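Local coordinates for glucose-6-phosphate isomerase (Thermus thermophilus, PDB 1ZZG), which probably catalyses the reversible isomerisation of glucose 6-phosphate to fructose 6-phosphate, a step shared by glycolysis and gluconeogenesis, at residues W151-P161 and F169-I180. Residues are numbered along the deposited sequence; the frame is centred on the assembly and turned at random.
Sequences WRRHLVVTTDP and FAEREGLKAFAI
Strands 155-159 and 176-179 run parallel, tied by four backbone hydrogen bonds: Val157 N to Lys176 O, Phe178 N to Val157 O (2.7 Å), Thr159 N to Phe178 O and Ile180 N to Thr159 O. A water bridges Leu155 and Lys176, donating to Leu155 O and accepting from Lys176 N. The main polar side-chain link is a salt bridge: Arg152 turns NE and NH2 side-on to a single oxygen, Glu173 OE1, at 3.2 and 3.1 Å, with guanidinium and carboxylate planes 33° apart. Arg152 CG sits beside its backbone N (chi1 -63°) and lies over the centre of the Trp151 ring, while the Glu173 carboxylate meets that ring at its edge, OE1 3.6 Å from Trp151 CZ2. Putting an alanine at Arg152 would probably leave Glu173 OE1 without its paired donors and take away the Arg152 CG packing over the indole. Apolar packing joins the first strand to the helix and to the turn that follows it: Leu155 CD2 touches Leu175 CD1 (3.6 Å) in the turn and the edge of the Phe169 ring in the helix, and Val157 CG2 reaches Ala170 CB, also in the helix. On the other side Val156 CG2 abuts the edge of the Phe178 ring at CD2 (3.9 Å), and Thr158 CG2 packs on Ile180 CG1; helices 52-61 and 193-201 cover this side. Gly174, with positive phi, follows helix 165-173 and leads the chain toward the second strand. Together these elements form a beta-alpha-beta crossover at the border of the five-stranded parallel sheet, the alpha/beta architecture of a sugar isomerase (SIS) domain.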
ATOM      1  N   TRP A 151      12.130 -12.281 -30.681  1.00 31.89           N
ATOM      2  CA  TRP A 151      11.242 -11.564 -29.772  1.00 31.70           C
ATOM      3  C   TRP A 151      10.081 -12.416 -29.261  1.00 31.83           C
ATOM      4  O   TRP A 151       9.731 -12.351 -28.083  1.00 32.19           O
ATOM      5  CB  TRP A 151      10.687 -10.286 -30.424  1.00 30.28           C
ATOM      6  CG  TRP A 151       9.671 -10.493 -31.521  1.00 31.17           C
ATOM      7  CD1 TRP A 151       9.923 -10.620 -32.860  1.00 30.73           C
ATOM      8  CD2 TRP A 151       8.243 -10.560 -31.373  1.00 30.30           C
ATOM      9  NE1 TRP A 151       8.744 -10.755 -33.553  1.00 30.88           N
ATOM     10  CE2 TRP A 151       7.696 -10.722 -32.669  1.00 30.97           C
ATOM     11  CE3 TRP A 151       7.372 -10.497 -30.273  1.00 28.37           C
ATOM     12  CZ2 TRP A 151       6.311 -10.824 -32.898  1.00 30.99           C
ATOM     13  CZ3 TRP A 151       5.995 -10.599 -30.499  1.00 27.91           C
ATOM     14  CH2 TRP A 151       5.480 -10.760 -31.804  1.00 29.13           C
ATOM     15  N   ARG A 152       9.492 -13.218 -30.140  1.00 31.96           N
ATOM     16  CA  ARG A 152       8.359 -14.055 -29.754  1.00 32.54           C
ATOM     17  C   ARG A 152       8.590 -14.913 -28.520  1.00 32.38           C
ATOM     18  O   ARG A 152       7.659 -15.150 -27.749  1.00 32.29           O
ATOM     19  CB  ARG A 152       7.937 -14.947 -30.919  1.00 31.97           C
ATOM     20  CG  ARG A 152       7.450 -14.156 -32.117  1.00 32.77           C
ATOM     21  CD  ARG A 152       6.834 -15.035 -33.194  1.00 35.01           C
ATOM     22  NE  ARG A 152       6.344 -14.210 -34.292  1.00 34.17           N
ATOM     23  CZ  ARG A 152       7.129 -13.635 -35.199  1.00 36.19           C
ATOM     24  NH1 ARG A 152       8.444 -13.808 -35.150  1.00 35.67           N
ATOM     25  NH2 ARG A 152       6.599 -12.860 -36.135  1.00 34.90           N
ATOM     26  N   ARG A 153       9.820 -15.378 -28.322  1.00 31.41           N
ATOM     27  CA  ARG A 153      10.113 -16.218 -27.171  1.00 29.89           C
ATOM     28  C   ARG A 153      10.085 -15.418 -25.873  1.00 29.94           C
ATOM     29  O   ARG A 153       9.942 -15.992 -24.794  1.00 28.41           O
ATOM     30  CB  ARG A 153      11.484 -16.885 -27.319  1.00 31.66           C
ATOM     31  CG  ARG A 153      11.728 -18.001 -26.307  1.00 34.84           C
ATOM     32  CD  ARG A 153      13.144 -18.570 -26.377  1.00 37.32           C
ATOM     33  NE  ARG A 153      13.333 -19.644 -25.401  1.00 40.09           N
ATOM     34  CZ  ARG A 153      14.507 -20.199 -25.103  1.00 40.36           C
ATOM     35  NH1 ARG A 153      15.617 -19.788 -25.702  1.00 42.18           N
ATOM     36  NH2 ARG A 153      14.572 -21.164 -24.198  1.00 39.79           N
ATOM     37  N   HIS A 154      10.219 -14.097 -25.984  1.00 26.91           N
ATOM     38  CA  HIS A 154      10.239 -13.231 -24.809  1.00 27.39           C
ATOM     39  C   HIS A 154       8.875 -12.655 -24.415  1.00 26.42           C
ATOM     40  O   HIS A 154       8.784 -11.839 -23.496  1.00 26.13           O
ATOM     41  CB  HIS A 154      11.246 -12.094 -25.028  1.00 27.31           C
ATOM     42  CG  HIS A 154      12.668 -12.557 -25.106  1.00 27.38           C
ATOM     43  ND1 HIS A 154      13.591 -12.301 -24.114  1.00 27.19           N
ATOM     44  CD2 HIS A 154      13.319 -13.288 -26.043  1.00 29.57           C
ATOM     45  CE1 HIS A 154      14.747 -12.855 -24.436  1.00 29.19           C
ATOM     46  NE2 HIS A 154      14.608 -13.461 -25.601  1.00 28.20           N
ATOM     47  N   LEU A 155       7.822 -13.073 -25.111  1.00 26.26           N
ATOM     48  CA  LEU A 155       6.472 -12.603 -24.811  1.00 26.34           C
ATOM     49  C   LEU A 155       5.521 -13.781 -24.622  1.00 27.59           C
ATOM     50  O   LEU A 155       5.334 -14.599 -25.525  1.00 26.39           O
ATOM     51  CB  LEU A 155       5.944 -11.701 -25.933  1.00 25.26           C
ATOM     52  CG  LEU A 155       4.500 -11.213 -25.757  1.00 26.85           C
ATOM     53  CD1 LEU A 155       4.389 -10.371 -24.495  1.00 25.24           C
ATOM     54  CD2 LEU A 155       4.076 -10.400 -26.974  1.00 26.25           C
ATOM     55  N   VAL A 156       4.935 -13.868 -23.432  1.00 26.07           N
ATOM     56  CA  VAL A 156       3.993 -14.927 -23.108  1.00 25.61           C
ATOM     57  C   VAL A 156       2.682 -14.264 -22.688  1.00 26.26           C
ATOM     58  O   VAL A 156       2.685 -13.261 -21.971  1.00 25.28           O
ATOM     59  CB  VAL A 156       4.543 -15.831 -21.976  1.00 26.30           C
ATOM     60  CG1 VAL A 156       4.909 -14.996 -20.763  1.00 26.08           C
ATOM     61  CG2 VAL A 156       3.522 -16.900 -21.617  1.00 26.50           C
ATOM     62  N   VAL A 157       1.564 -14.822 -23.138  1.00 25.31           N
ATOM     63  CA  VAL A 157       0.254 -14.248 -22.837  1.00 26.08           C
ATOM     64  C   VAL A 157      -0.620 -15.109 -21.923  1.00 26.04           C
ATOM     65  O   VAL A 157      -0.632 -16.333 -22.026  1.00 24.66           O
ATOM     66  CB  VAL A 157      -0.519 -13.977 -24.155  1.00 28.42           C
ATOM     67  CG1 VAL A 157      -1.880 -13.378 -23.868  1.00 28.69           C
ATOM     68  CG2 VAL A 157       0.286 -13.043 -25.036  1.00 28.50           C
ATOM     69  N   THR A 158      -1.346 -14.449 -21.025  1.00 24.53           N
ATOM     70  CA  THR A 158      -2.261 -15.122 -20.105  1.00 23.57           C
ATOM     71  C   THR A 158      -3.596 -14.411 -20.292  1.00 23.48           C
ATOM     72  O   THR A 158      -3.745 -13.251 -19.906  1.00 24.40           O
ATOM     73  CB  THR A 158      -1.788 -14.977 -18.642  1.00 23.14           C
ATOM     74  OG1 THR A 158      -0.509 -15.610 -18.490  1.00 21.44           O
ATOM     75  CG2 THR A 158      -2.791 -15.611 -17.691  1.00 23.27           C
ATOM     76  N   THR A 159      -4.565 -15.103 -20.890  1.00 22.76           N
ATOM     77  CA  THR A 159      -5.864 -14.498 -21.171  1.00 23.57           C
ATOM     78  C   THR A 159      -6.948 -15.565 -21.381  1.00 24.60           C
ATOM     79  O   THR A 159      -6.667 -16.762 -21.319  1.00 24.98           O
ATOM     80  CB  THR A 159      -5.756 -13.614 -22.445  1.00 23.64           C
ATOM     81  OG1 THR A 159      -6.934 -12.815 -22.598  1.00 23.40           O
ATOM     82  CG2 THR A 159      -5.578 -14.485 -23.682  1.00 24.11           C
ATOM     83  N   ASP A 160      -8.180 -15.131 -21.626  1.00 24.50           N
ATOM     84  CA  ASP A 160      -9.281 -16.069 -21.860  1.00 26.78           C
ATOM     85  C   ASP A 160      -8.844 -17.076 -22.927  1.00 27.72           C
ATOM     86  O   ASP A 160      -8.112 -16.731 -23.852  1.00 27.66           O
ATOM     87  CB  ASP A 160     -10.525 -15.329 -22.357  1.00 27.33           C
ATOM     88  CG  ASP A 160     -11.735 -16.238 -22.476  1.00 29.82           C
ATOM     89  OD1 ASP A 160     -12.474 -16.373 -21.478  1.00 30.19           O
ATOM     90  OD2 ASP A 160     -11.937 -16.830 -23.564  1.00 29.21           O
ATOM     91  N   PRO A 161      -9.294 -18.333 -22.816  1.00 28.41           N
ATOM     92  CA  PRO A 161      -8.893 -19.323 -23.820  1.00 28.71           C
ATOM     93  C   PRO A 161      -9.409 -19.078 -25.239  1.00 29.37           C
ATOM     94  O   PRO A 161      -8.804 -19.544 -26.208  1.00 28.63           O
ATOM     95  CB  PRO A 161      -9.413 -20.632 -23.231  1.00 28.31           C
ATOM     96  CG  PRO A 161     -10.654 -20.194 -22.496  1.00 27.97           C
ATOM     97  CD  PRO A 161     -10.196 -18.927 -21.811  1.00 27.02           C
ATOM     98  N   PHE A 169      -4.143 -12.275 -30.812  1.00 31.75           N
ATOM     99  CA  PHE A 169      -2.769 -11.842 -31.061  1.00 31.91           C
ATOM    100  C   PHE A 169      -1.763 -12.959 -30.800  1.00 31.62           C
ATOM    101  O   PHE A 169      -0.796 -13.129 -31.545  1.00 31.87           O
ATOM    102  CB  PHE A 169      -2.422 -10.647 -30.170  1.00 33.22           C
ATOM    103  CG  PHE A 169      -1.053 -10.084 -30.428  1.00 35.47           C
ATOM    104  CD1 PHE A 169      -0.767  -9.452 -31.637  1.00 36.16           C
ATOM    105  CD2 PHE A 169      -0.047 -10.193 -29.474  1.00 35.79           C
ATOM    106  CE1 PHE A 169       0.504  -8.937 -31.891  1.00 35.32           C
ATOM    107  CE2 PHE A 169       1.230  -9.681 -29.717  1.00 35.42           C
ATOM    108  CZ  PHE A 169       1.503  -9.053 -30.929  1.00 36.32           C
ATOM    109  N   ALA A 170      -1.987 -13.711 -29.729  1.00 29.95           N
ATOM    110  CA  ALA A 170      -1.100 -14.806 -29.373  1.00 30.14           C
ATOM    111  C   ALA A 170      -1.143 -15.902 -30.438  1.00 31.60           C
ATOM    112  O   ALA A 170      -0.109 -16.467 -30.798  1.00 31.11           O
ATOM    113  CB  ALA A 170      -1.490 -15.376 -28.008  1.00 28.80           C
ATOM    114  N   GLU A 171      -2.337 -16.194 -30.946  1.00 33.05           N
ATOM    115  CA  GLU A 171      -2.487 -17.229 -31.966  1.00 36.14           C
ATOM    116  C   GLU A 171      -1.909 -16.780 -33.308  1.00 36.30           C
ATOM    117  O   GLU A 171      -1.314 -17.579 -34.032  1.00 35.22           O
ATOM    118  CB  GLU A 171      -3.964 -17.613 -32.116  1.00 38.13           C
ATOM    119  CG  GLU A 171      -4.568 -18.144 -30.826  1.00 42.61           C
ATOM    120  CD  GLU A 171      -6.005 -18.612 -30.978  1.00 46.01           C
ATOM    121  OE1 GLU A 171      -6.821 -17.877 -31.574  1.00 46.70           O
ATOM    122  OE2 GLU A 171      -6.321 -19.715 -30.484  1.00 48.42           O
ATOM    123  N   ARG A 172      -2.082 -15.501 -33.629  1.00 36.35           N
ATOM    124  CA  ARG A 172      -1.560 -14.938 -34.871  1.00 38.23           C
ATOM    125  C   ARG A 172      -0.032 -14.969 -34.894  1.00 37.82           C
ATOM    126  O   ARG A 172       0.578 -15.323 -35.900  1.00 37.26           O
ATOM    127  CB  ARG A 172      -2.030 -13.490 -35.028  1.00 41.07           C
ATOM    128  CG  ARG A 172      -1.324 -12.721 -36.136  1.00 46.78           C
ATOM    129  CD  ARG A 172      -1.486 -11.216 -35.956  1.00 50.49           C
ATOM    130  NE  ARG A 172      -0.781 -10.441 -36.977  1.00 53.81           N
ATOM    131  CZ  ARG A 172      -1.091 -10.442 -38.272  1.00 54.34           C
ATOM    132  NH1 ARG A 172      -2.097 -11.182 -38.719  1.00 55.16           N
ATOM    133  NH2 ARG A 172      -0.402  -9.688 -39.120  1.00 55.13           N
ATOM    134  N   GLU A 173       0.580 -14.596 -33.776  1.00 36.21           N
ATOM    135  CA  GLU A 173       2.032 -14.544 -33.666  1.00 35.82           C
ATOM    136  C   GLU A 173       2.712 -15.826 -33.193  1.00 35.59           C
ATOM    137  O   GLU A 173       3.943 -15.902 -33.169  1.00 35.83           O
ATOM    138  CB  GLU A 173       2.433 -13.398 -32.737  1.00 36.23           C
ATOM    139  CG  GLU A 173       2.074 -12.015 -33.255  1.00 37.09           C
ATOM    140  CD  GLU A 173       2.804 -11.659 -34.542  1.00 39.00           C
ATOM    141  OE1 GLU A 173       3.781 -12.354 -34.897  1.00 37.78           O
ATOM    142  OE2 GLU A 173       2.401 -10.673 -35.197  1.00 40.48           O
ATOM    143  N   GLY A 174       1.927 -16.828 -32.815  1.00 35.13           N
ATOM    144  CA  GLY A 174       2.516 -18.073 -32.353  1.00 33.95           C
ATOM    145  C   GLY A 174       3.215 -17.901 -31.017  1.00 33.56           C
ATOM    146  O   GLY A 174       4.326 -18.406 -30.805  1.00 33.09           O
ATOM    147  N   LEU A 175       2.558 -17.183 -30.113  1.00 31.48           N
ATOM    148  CA  LEU A 175       3.107 -16.929 -28.789  1.00 31.13           C
ATOM    149  C   LEU A 175       2.614 -17.959 -27.788  1.00 30.74           C
ATOM    150  O   LEU A 175       1.512 -18.492 -27.926  1.00 31.10           O
ATOM    151  CB  LEU A 175       2.686 -15.540 -28.304  1.00 28.87           C
ATOM    152  CG  LEU A 175       2.963 -14.381 -29.261  1.00 30.44           C
ATOM    153  CD1 LEU A 175       2.427 -13.093 -28.664  1.00 28.87           C
ATOM    154  CD2 LEU A 175       4.459 -14.281 -29.531  1.00 27.29           C
ATOM    155  N   LYS A 176       3.430 -18.245 -26.781  1.00 30.12           N
ATOM    156  CA  LYS A 176       3.013 -19.183 -25.751  1.00 30.82           C
ATOM    157  C   LYS A 176       1.868 -18.473 -25.044  1.00 29.48           C
ATOM    158  O   LYS A 176       1.911 -17.258 -24.836  1.00 27.85           O
ATOM    159  CB  LYS A 176       4.133 -19.441 -24.748  1.00 32.00           C
ATOM    160  CG  LYS A 176       3.779 -20.482 -23.695  1.00 35.77           C
ATOM    161  CD  LYS A 176       3.618 -21.861 -24.324  1.00 39.43           C
ATOM    162  CE  LYS A 176       3.349 -22.933 -23.278  1.00 42.53           C
ATOM    163  NZ  LYS A 176       2.050 -22.702 -22.598  1.00 44.80           N
ATOM    164  N   ALA A 177       0.835 -19.218 -24.685  1.00 29.29           N
ATOM    165  CA  ALA A 177      -0.296 -18.603 -24.013  1.00 29.05           C
ATOM    166  C   ALA A 177      -0.892 -19.525 -22.966  1.00 29.51           C
ATOM    167  O   ALA A 177      -0.969 -20.742 -23.149  1.00 28.72           O
ATOM    168  CB  ALA A 177      -1.356 -18.207 -25.034  1.00 29.41           C
ATOM    169  N   PHE A 178      -1.289 -18.926 -21.854  1.00 27.20           N
ATOM    170  CA  PHE A 178      -1.899 -19.656 -20.763  1.00 26.12           C
ATOM    171  C   PHE A 178      -3.316 -19.131 -20.653  1.00 24.34           C
ATOM    172  O   PHE A 178      -3.597 -18.001 -21.049  1.00 24.24           O
ATOM    173  CB  PHE A 178      -1.113 -19.424 -19.475  1.00 25.14           C
ATOM    174  CG  PHE A 178       0.176 -20.193 -19.414  1.00 25.93           C
ATOM    175  CD1 PHE A 178       0.177 -21.546 -19.090  1.00 26.90           C
ATOM    176  CD2 PHE A 178       1.387 -19.566 -19.682  1.00 26.84           C
ATOM    177  CE1 PHE A 178       1.364 -22.264 -19.028  1.00 27.10           C
ATOM    178  CE2 PHE A 178       2.584 -20.271 -19.624  1.00 26.87           C
ATOM    179  CZ  PHE A 178       2.574 -21.624 -19.295  1.00 28.77           C
ATOM    180  N   ALA A 179      -4.205 -19.950 -20.105  1.00 24.47           N
ATOM    181  CA  ALA A 179      -5.600 -19.575 -20.011  1.00 24.13           C
ATOM    182  C   ALA A 179      -6.157 -19.208 -18.648  1.00 24.52           C
ATOM    183  O   ALA A 179      -5.840 -19.826 -17.634  1.00 23.81           O
ATOM    184  CB  ALA A 179      -6.457 -20.692 -20.608  1.00 24.83           C
ATOM    185  N   ILE A 180      -6.987 -18.172 -18.644  1.00 24.31           N
ATOM    186  CA  ILE A 180      -7.697 -17.771 -17.446  1.00 23.98           C
ATOM    187  C   ILE A 180      -9.056 -18.391 -17.770  1.00 24.72           C
ATOM    188  O   ILE A 180      -9.698 -18.017 -18.759  1.00 24.35           O
ATOM    189  CB  ILE A 180      -7.856 -16.246 -17.329  1.00 24.51           C
ATOM    190  CG1 ILE A 180      -6.492 -15.595 -17.096  1.00 24.64           C
ATOM    191  CG2 ILE A 180      -8.810 -15.913 -16.176  1.00 25.56           C
ATOM    192  CD1 ILE A 180      -6.543 -14.068 -17.063  1.00 20.75           C
TER
HETATM  193  O   HOH W   1       5.938 -17.077 -26.501  1.00 25.26           O
HETATM  194  O   HOH W   2     -11.315 -15.830 -19.095  1.00 25.54           O
HETATM  195  O   HOH W   3      -8.900 -19.926 -29.619  1.00 55.58           O